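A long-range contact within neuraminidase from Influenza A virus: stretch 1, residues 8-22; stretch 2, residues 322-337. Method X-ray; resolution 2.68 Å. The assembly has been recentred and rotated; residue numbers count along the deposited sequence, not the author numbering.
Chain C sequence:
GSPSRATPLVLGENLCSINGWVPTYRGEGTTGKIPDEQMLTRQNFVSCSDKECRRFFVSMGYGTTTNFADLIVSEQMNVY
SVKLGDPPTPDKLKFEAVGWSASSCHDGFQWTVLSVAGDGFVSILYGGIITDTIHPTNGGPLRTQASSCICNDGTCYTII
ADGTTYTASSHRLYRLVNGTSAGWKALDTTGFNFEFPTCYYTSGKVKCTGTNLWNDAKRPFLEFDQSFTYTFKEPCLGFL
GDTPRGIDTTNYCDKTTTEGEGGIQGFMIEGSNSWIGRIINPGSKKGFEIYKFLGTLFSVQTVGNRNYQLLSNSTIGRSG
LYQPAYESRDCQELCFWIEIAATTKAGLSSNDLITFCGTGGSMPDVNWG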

# COMPACT_ATOMS: atom_id res chain seq x y z
N PRO C 8 8.72 10.17 -22.32
CA PRO C 8 7.41 10.06 -22.97
C PRO C 8 7.06 8.64 -23.41
O PRO C 8 7.92 7.91 -23.93
CB PRO C 8 7.55 10.97 -24.20
CG PRO C 8 8.59 11.95 -23.83
CD PRO C 8 9.57 11.17 -22.99
N LEU C 9 5.85 8.24 -23.09
CA LEU C 9 5.34 6.96 -23.57
C LEU C 9 5.28 6.92 -25.10
O LEU C 9 4.71 7.81 -25.75
CB LEU C 9 3.96 6.67 -22.97
CG LEU C 9 3.38 5.26 -23.20
CD1 LEU C 9 2.74 4.74 -21.93
CD2 LEU C 9 2.38 5.23 -24.35
N VAL C 10 5.87 5.87 -25.66
CA VAL C 10 5.88 5.68 -27.10
C VAL C 10 5.50 4.25 -27.48
O VAL C 10 6.08 3.27 -26.99
CB VAL C 10 7.23 6.11 -27.73
CG1 VAL C 10 8.39 5.58 -26.90
CG2 VAL C 10 7.33 5.65 -29.18
N LEU C 11 4.49 4.14 -28.34
CA LEU C 11 3.93 2.86 -28.73
C LEU C 11 4.63 2.32 -29.97
O LEU C 11 5.17 3.09 -30.78
CB LEU C 11 2.43 3.03 -29.04
CG LEU C 11 1.52 3.64 -27.98
CD1 LEU C 11 0.15 3.95 -28.57
CD2 LEU C 11 1.39 2.72 -26.78
N GLY C 12 4.62 0.99 -30.11
CA GLY C 12 5.13 0.34 -31.30
C GLY C 12 4.39 0.80 -32.55
O GLY C 12 3.17 0.96 -32.53
N GLU C 13 5.13 1.01 -33.62
CA GLU C 13 4.51 1.39 -34.88
C GLU C 13 3.87 0.17 -35.51
O GLU C 13 2.90 0.28 -36.27
CB GLU C 13 5.53 2.02 -35.82
CG GLU C 13 6.04 3.37 -35.34
CD GLU C 13 4.96 4.43 -35.31
OE1 GLU C 13 4.03 4.37 -36.16
OE2 GLU C 13 5.04 5.33 -34.44
N ASN C 14 4.40 -1.01 -35.18
CA ASN C 14 3.87 -2.24 -35.74
C ASN C 14 3.20 -3.18 -34.74
O ASN C 14 3.81 -3.60 -33.74
CB ASN C 14 4.92 -2.95 -36.59
CG ASN C 14 4.89 -2.49 -38.04
OD1 ASN C 14 3.83 -2.13 -38.57
ND2 ASN C 14 6.05 -2.50 -38.68
N LEU C 15 1.95 -3.51 -35.02
CA LEU C 15 1.18 -4.41 -34.19
C LEU C 15 1.69 -5.84 -34.31
O LEU C 15 2.08 -6.28 -35.40
CB LEU C 15 -0.30 -4.37 -34.58
CG LEU C 15 -1.21 -3.52 -33.68
CD1 LEU C 15 -0.44 -2.34 -33.08
CD2 LEU C 15 -2.38 -3.02 -34.47
N CYS C 16 1.68 -6.56 -33.18
CA CYS C 16 1.96 -8.00 -33.18
C CYS C 16 0.94 -8.72 -34.05
O CYS C 16 -0.18 -8.24 -34.24
CB CYS C 16 1.89 -8.56 -31.77
SG CYS C 16 3.00 -7.76 -30.57
N SER C 17 1.31 -9.88 -34.58
CA SER C 17 0.34 -10.66 -35.31
C SER C 17 -0.64 -11.28 -34.32
O SER C 17 -0.26 -11.68 -33.22
CB SER C 17 1.00 -11.74 -36.16
OG SER C 17 0.81 -11.46 -37.53
N ILE C 18 -1.91 -11.32 -34.70
CA ILE C 18 -2.92 -11.91 -33.84
C ILE C 18 -3.72 -12.96 -34.59
O ILE C 18 -4.23 -12.69 -35.68
CB ILE C 18 -3.85 -10.84 -33.25
CG1 ILE C 18 -3.05 -9.90 -32.35
CG2 ILE C 18 -4.98 -11.49 -32.46
CD1 ILE C 18 -3.65 -8.54 -32.22
N ASN C 19 -3.80 -14.15 -34.02
CA ASN C 19 -4.64 -15.20 -34.59
C ASN C 19 -5.52 -15.85 -33.54
O ASN C 19 -6.35 -16.71 -33.86
CB ASN C 19 -3.79 -16.23 -35.32
CG ASN C 19 -3.11 -15.65 -36.54
OD1 ASN C 19 -3.68 -15.63 -37.63
ND2 ASN C 19 -1.90 -15.13 -36.35
N GLY C 20 -5.37 -15.40 -32.30
CA GLY C 20 -6.18 -15.90 -31.21
C GLY C 20 -6.22 -14.91 -30.06
O GLY C 20 -5.58 -13.86 -30.11
N TRP C 21 -6.99 -15.25 -29.04
CA TRP C 21 -7.09 -14.40 -27.86
C TRP C 21 -7.10 -15.26 -26.60
O TRP C 21 -7.68 -16.36 -26.58
CB TRP C 21 -8.36 -13.55 -27.96
CG TRP C 21 -8.45 -12.76 -29.25
CD1 TRP C 21 -9.00 -13.17 -30.44
CD2 TRP C 21 -7.97 -11.42 -29.49
NE1 TRP C 21 -8.89 -12.18 -31.39
CE2 TRP C 21 -8.26 -11.09 -30.84
CE3 TRP C 21 -7.33 -10.46 -28.69
CZ2 TRP C 21 -7.93 -9.86 -31.40
CZ3 TRP C 21 -7.00 -9.23 -29.25
CH2 TRP C 21 -7.31 -8.94 -30.60
N VAL C 22 -6.43 -14.79 -25.54
CA VAL C 22 -6.45 -15.47 -24.24
C VAL C 22 -6.79 -14.43 -23.17
O VAL C 22 -6.40 -13.27 -23.28
CB VAL C 22 -5.09 -16.13 -23.90
CG1 VAL C 22 -5.28 -17.25 -22.90
CG2 VAL C 22 -4.46 -16.68 -25.14
N TYR C 322 -7.51 -1.58 -25.69
CA TYR C 322 -6.37 -0.97 -24.98
C TYR C 322 -5.03 -1.56 -25.39
O TYR C 322 -4.95 -2.75 -25.69
CB TYR C 322 -6.56 -1.01 -23.45
CG TYR C 322 -6.41 -2.38 -22.81
CD1 TYR C 322 -7.47 -3.28 -22.79
CD2 TYR C 322 -5.22 -2.75 -22.19
CE1 TYR C 322 -7.35 -4.54 -22.18
CE2 TYR C 322 -5.08 -3.99 -21.58
CZ TYR C 322 -6.14 -4.88 -21.57
OH TYR C 322 -6.00 -6.11 -20.97
N GLN C 323 -3.99 -0.73 -25.41
CA GLN C 323 -2.62 -1.18 -25.71
C GLN C 323 -1.67 -1.07 -24.51
O GLN C 323 -1.39 0.04 -24.03
CB GLN C 323 -2.05 -0.38 -26.89
CG GLN C 323 -2.71 -0.71 -28.22
CD GLN C 323 -2.42 0.34 -29.30
OE1 GLN C 323 -2.56 1.55 -29.07
NE2 GLN C 323 -2.01 -0.13 -30.48
N PRO C 324 -1.16 -2.21 -24.02
CA PRO C 324 -0.17 -2.22 -22.93
C PRO C 324 1.15 -1.66 -23.45
O PRO C 324 1.49 -1.96 -24.59
CB PRO C 324 -0.01 -3.71 -22.61
CG PRO C 324 -1.17 -4.40 -23.24
CD PRO C 324 -1.51 -3.58 -24.45
N ALA C 325 1.88 -0.87 -22.65
CA ALA C 325 3.17 -0.36 -23.12
C ALA C 325 4.24 -0.26 -22.04
O ALA C 325 4.97 0.74 -21.96
CB ALA C 325 3.00 0.98 -23.84
N TYR C 326 4.32 -1.29 -21.20
CA TYR C 326 5.50 -1.50 -20.37
C TYR C 326 6.24 -2.71 -20.94
O TYR C 326 6.76 -3.59 -20.23
CB TYR C 326 5.14 -1.65 -18.89
CG TYR C 326 3.99 -2.59 -18.59
CD1 TYR C 326 2.66 -2.18 -18.73
CD2 TYR C 326 4.22 -3.88 -18.14
CE1 TYR C 326 1.61 -3.04 -18.44
CE2 TYR C 326 3.19 -4.74 -17.84
CZ TYR C 326 1.89 -4.32 -17.99
OH TYR C 326 0.86 -5.19 -17.69
N GLU C 327 6.26 -2.72 -22.27
CA GLU C 327 6.93 -3.73 -23.06
C GLU C 327 8.40 -3.37 -23.21
O GLU C 327 8.81 -2.23 -22.99
CB GLU C 327 6.27 -3.82 -24.45
CG GLU C 327 5.53 -2.53 -24.92
CD GLU C 327 6.07 -1.95 -26.24
OE1 GLU C 327 7.26 -2.19 -26.56
OE2 GLU C 327 5.32 -1.24 -26.94
N SER C 328 9.19 -4.37 -23.56
CA SER C 328 10.47 -4.15 -24.19
C SER C 328 10.37 -5.08 -25.39
O SER C 328 11.33 -5.77 -25.75
CB SER C 328 11.62 -4.52 -23.27
OG SER C 328 12.63 -3.53 -23.29
N ARG C 329 9.16 -5.09 -25.97
CA ARG C 329 8.79 -6.01 -27.05
C ARG C 329 8.93 -5.38 -28.43
O ARG C 329 8.73 -4.17 -28.60
CB ARG C 329 7.35 -6.52 -26.86
CG ARG C 329 7.14 -7.51 -25.71
CD ARG C 329 5.76 -8.15 -25.77
NE ARG C 329 5.64 -9.15 -26.83
CZ ARG C 329 4.51 -9.79 -27.15
NH1 ARG C 329 3.38 -9.54 -26.49
NH2 ARG C 329 4.51 -10.69 -28.13
N ASP C 330 9.25 -6.22 -29.41
CA ASP C 330 9.53 -5.80 -30.79
C ASP C 330 8.28 -5.57 -31.65
O ASP C 330 8.37 -5.36 -32.87
CB ASP C 330 10.44 -6.84 -31.46
CG ASP C 330 9.92 -8.27 -31.31
OD1 ASP C 330 8.78 -8.45 -30.83
OD2 ASP C 330 10.66 -9.22 -31.67
N CYS C 331 7.10 -5.64 -31.03
CA CYS C 331 5.84 -5.34 -31.70
C CYS C 331 4.86 -4.80 -30.66
O CYS C 331 5.05 -5.02 -29.46
CB CYS C 331 5.26 -6.59 -32.37
SG CYS C 331 4.92 -7.96 -31.23
N GLN C 332 3.84 -4.07 -31.12
CA GLN C 332 2.91 -3.41 -30.20
C GLN C 332 1.70 -4.31 -29.91
O GLN C 332 0.91 -4.61 -30.81
CB GLN C 332 2.46 -2.06 -30.75
CG GLN C 332 1.37 -1.38 -29.92
CD GLN C 332 1.78 -1.14 -28.47
OE1 GLN C 332 2.72 -0.40 -28.19
NE2 GLN C 332 1.07 -1.79 -27.54
N GLU C 333 1.55 -4.74 -28.65
CA GLU C 333 0.46 -5.66 -28.30
C GLU C 333 -0.92 -4.97 -28.18
O GLU C 333 -1.03 -3.81 -27.76
CB GLU C 333 0.81 -6.46 -27.03
CG GLU C 333 -0.35 -7.25 -26.39
CD GLU C 333 -0.72 -8.55 -27.11
OE1 GLU C 333 -0.75 -8.58 -28.37
OE2 GLU C 333 -0.98 -9.57 -26.43
N LEU C 334 -1.96 -5.68 -28.59
CA LEU C 334 -3.33 -5.16 -28.58
C LEU C 334 -4.23 -6.04 -27.72
O LEU C 334 -4.16 -7.28 -27.78
CB LEU C 334 -3.87 -5.07 -30.01
CG LEU C 334 -5.18 -4.33 -30.24
CD1 LEU C 334 -5.19 -2.97 -29.54
CD2 LEU C 334 -5.46 -4.19 -31.74
N CYS C 335 -5.07 -5.40 -26.93
CA CYS C 335 -5.98 -6.12 -26.04
C CYS C 335 -7.39 -5.53 -26.07
O CYS C 335 -7.60 -4.41 -26.57
CB CYS C 335 -5.47 -6.03 -24.60
SG CYS C 335 -3.83 -6.70 -24.34
N PHE C 336 -8.34 -6.26 -25.52
CA PHE C 336 -9.66 -5.67 -25.28
C PHE C 336 -10.26 -6.06 -23.93
O PHE C 336 -9.89 -7.10 -23.34
CB PHE C 336 -10.65 -5.92 -26.44
CG PHE C 336 -10.96 -7.36 -26.69
CD1 PHE C 336 -11.99 -7.99 -26.00
CD2 PHE C 336 -10.25 -8.08 -27.65
CE1 PHE C 336 -12.29 -9.33 -26.23
CE2 PHE C 336 -10.55 -9.43 -27.90
CZ PHE C 336 -11.57 -10.05 -27.18
N TRP C 337 -11.15 -5.21 -23.43
CA TRP C 337 -11.89 -5.49 -22.21
C TRP C 337 -13.37 -5.63 -22.56
O TRP C 337 -13.88 -4.94 -23.44
CB TRP C 337 -11.70 -4.39 -21.17
CG TRP C 337 -12.02 -3.00 -21.69
CD1 TRP C 337 -11.13 -2.08 -22.13
CD2 TRP C 337 -13.32 -2.39 -21.81
NE1 TRP C 337 -11.78 -0.93 -22.51
CE2 TRP C 337 -13.13 -1.10 -22.33
CE3 TRP C 337 -14.63 -2.82 -21.53
CZ2 TRP C 337 -14.19 -0.22 -22.59
CZ3 TRP C 337 -15.69 -1.95 -21.79
CH2 TRP C 337 -15.46 -0.66 -22.32

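More than 300 residues apart in sequence, these two stretches meet around Gln 332, whose backbone and side chain both bind stretch 1. Gln 332 N donates to Asn 14 O (2.7 Å) and Gln 332 O accepts from Cys 16 N (3.2 Å), forming a single beta bridge between Leu 15 and Gln 332. With chi1 t and chi2 p, the side chain folds so that its amide works at both ends: Gln 332 OE1 accepts from Gly 12 N (3.0 Å), while Gln 332 NE2 donates to Pro 324 O (3.0 Å) and Glu 333 O (2.9 Å). A buried glutamine thus leaves neither polar end unpaired. Gly 12 suits this close approach, for an ideal CB there would lie 2.7 Å from Gln 332 CB.

Beside the bridge, Cys 16 (m) and Cys 331 (p) join in a disulfide, Cys 16 SG to Cys 331 SG 2.0 Å, whose chi3 of 86° is near the relaxed value.

Apolar side chains fill the flanks. Leu 11, in the common m,t rotamer, brings CD2 to 3.8 Å from Ala 325 CB, and Ile 18 CD1 meets Leu 334 CB at 4.1 Å; both residues are buried and point toward the opposing stretch, so branched apolar side chains suit them. Farther along, Trp 21 (m) offers its indole face to the edge of Phe 336 (p), with Trp 21 CE3 3.5 Å from Phe 336 CE2 and the planes inclined at 61°.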